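Local coordinates for protein small ribosomal subunit biogenesis GTPase RsgA (Thermotoga maritima, PDB 1U0L) that is a circularly permuted, zinc-containing GTPase that probably assists late maturation of the 30S ribosomal subunit, where its slow GTP hydrolysis is stimulated, at residues M22-D27 and G31-C36. Residues are numbered along the deposited sequence; the frame is centred on the assembly and turned at random.
Sequences MVTVED and GERILC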
# COMPACT_ATOMS: atom_id res chain seq x y z
N MET A 22 10.52 -16.15 -17.57
CA MET A 22 9.54 -17.15 -17.16
C MET A 22 8.92 -16.81 -15.79
O MET A 22 9.56 -16.19 -14.94
CB MET A 22 10.19 -18.53 -17.10
CG MET A 22 10.60 -19.11 -18.45
SD MET A 22 11.33 -20.77 -18.32
CE MET A 22 9.92 -21.77 -18.63
N VAL A 23 7.68 -17.24 -15.59
CA VAL A 23 6.97 -16.99 -14.33
C VAL A 23 7.33 -18.00 -13.24
O VAL A 23 7.25 -19.21 -13.45
CB VAL A 23 5.44 -17.04 -14.54
CG1 VAL A 23 4.72 -16.83 -13.20
CG2 VAL A 23 5.01 -16.00 -15.55
N THR A 24 7.71 -17.49 -12.08
CA THR A 24 8.07 -18.33 -10.94
C THR A 24 6.85 -18.37 -10.03
O THR A 24 6.42 -17.33 -9.55
CB THR A 24 9.23 -17.72 -10.12
OG1 THR A 24 10.24 -17.24 -11.01
CG2 THR A 24 9.83 -18.76 -9.19
N VAL A 25 6.30 -19.56 -9.78
CA VAL A 25 5.14 -19.65 -8.90
C VAL A 25 5.50 -20.40 -7.63
O VAL A 25 6.46 -21.15 -7.59
CB VAL A 25 3.93 -20.38 -9.56
CG1 VAL A 25 4.06 -20.35 -11.08
CG2 VAL A 25 3.81 -21.81 -9.04
N GLU A 26 4.71 -20.19 -6.59
CA GLU A 26 4.92 -20.87 -5.32
C GLU A 26 3.68 -21.70 -5.07
O GLU A 26 2.57 -21.23 -5.30
CB GLU A 26 5.10 -19.85 -4.20
CG GLU A 26 5.26 -20.49 -2.84
CD GLU A 26 5.59 -19.47 -1.78
OE1 GLU A 26 6.47 -18.61 -2.04
OE2 GLU A 26 4.99 -19.53 -0.68
N ASP A 27 3.87 -22.93 -4.60
CA ASP A 27 2.73 -23.82 -4.36
C ASP A 27 1.92 -23.42 -3.13
O ASP A 27 2.43 -23.37 -2.01
CB ASP A 27 3.24 -25.26 -4.22
CG ASP A 27 2.12 -26.27 -4.14
OD1 ASP A 27 1.36 -26.39 -5.12
OD2 ASP A 27 2.00 -26.94 -3.10
N GLY A 31 4.29 -25.94 -1.07
CA GLY A 31 5.28 -26.05 -2.12
C GLY A 31 6.42 -25.06 -2.14
O GLY A 31 6.40 -24.01 -1.49
N GLU A 32 7.43 -25.43 -2.91
CA GLU A 32 8.62 -24.63 -3.08
C GLU A 32 8.40 -23.74 -4.29
O GLU A 32 7.27 -23.58 -4.75
CB GLU A 32 9.84 -25.54 -3.30
CG GLU A 32 10.15 -26.50 -2.15
CD GLU A 32 9.19 -27.68 -2.07
OE1 GLU A 32 9.37 -28.52 -1.17
OE2 GLU A 32 8.26 -27.76 -2.91
N ARG A 33 9.48 -23.18 -4.81
CA ARG A 33 9.43 -22.28 -5.94
C ARG A 33 9.50 -23.01 -7.29
O ARG A 33 10.59 -23.28 -7.80
CB ARG A 33 10.57 -21.26 -5.81
CG ARG A 33 10.16 -19.82 -6.07
CD ARG A 33 11.25 -18.84 -5.65
NE ARG A 33 11.26 -18.59 -4.20
CZ ARG A 33 10.31 -17.92 -3.55
NH1 ARG A 33 9.27 -17.42 -4.19
NH2 ARG A 33 10.41 -17.74 -2.24
N ILE A 34 8.34 -23.32 -7.86
CA ILE A 34 8.27 -24.02 -9.15
C ILE A 34 8.32 -23.00 -10.29
O ILE A 34 7.46 -22.13 -10.37
CB ILE A 34 6.94 -24.81 -9.31
CG1 ILE A 34 6.71 -25.76 -8.13
CG2 ILE A 34 6.95 -25.57 -10.62
CD1 ILE A 34 6.25 -25.07 -6.86
N LEU A 35 9.31 -23.10 -11.17
CA LEU A 35 9.36 -22.16 -12.28
C LEU A 35 8.29 -22.62 -13.27
O LEU A 35 7.87 -23.77 -13.22
CB LEU A 35 10.75 -22.16 -12.94
CG LEU A 35 11.03 -20.98 -13.87
CD1 LEU A 35 12.53 -20.76 -13.99
CD2 LEU A 35 10.42 -21.23 -15.23
N CYS A 36 7.82 -21.73 -14.14
CA CYS A 36 6.76 -22.09 -15.09
C CYS A 36 6.70 -21.31 -16.40
O CYS A 36 7.39 -20.31 -16.61
CB CYS A 36 5.39 -21.96 -14.42
SG CYS A 36 5.13 -23.00 -12.97
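V25 and I34 pair across two antiparallel strands of a β hairpin whose segment axes run 4.5 Å apart at closest, their N-to-C directions 150° apart. The clearest bond of the pair is V25 N to I34 O at 2.9 Å, fairly straight (160° at the hydrogen) with its donor tilted 26° from the carbonyl plane; the return bond from I34 N to V25 O is weak. On the face shared by V25 and C36, V25 CG1 meets C36 SG at 3.4 Å. The other face carries T24, E26, R33 and L35. T24 CG2, anti to the backbone N (its OG1 making a weak hydrogen bond to S17 O), lies against R33 CG. Beyond it, E26 OE1 and R33 NH1 form a long salt bridge of 3.7 Å; with the oxygen well out of the guanidinium plane, it rests on charge alone, and the carboxylate has firmer partners in Y224 OH, hydrogen-bonded to OE2, and K218, salt-bridged to OE1. At the hairpin's open end, M22, extended at chi2, crosses L35 at about a right angle with SD 3.3 Å from L35 CD2, and the bend at chi3 lays CE against the same methyl. An alanine in place of M22 would probably leave L35 CD2 without this thioether cover. Within the N-terminal OB domain, strand 11-19 flanks 22-27, while Y57 of strand 54-58 and I67 of strand 65-70 pack against V25 and C36.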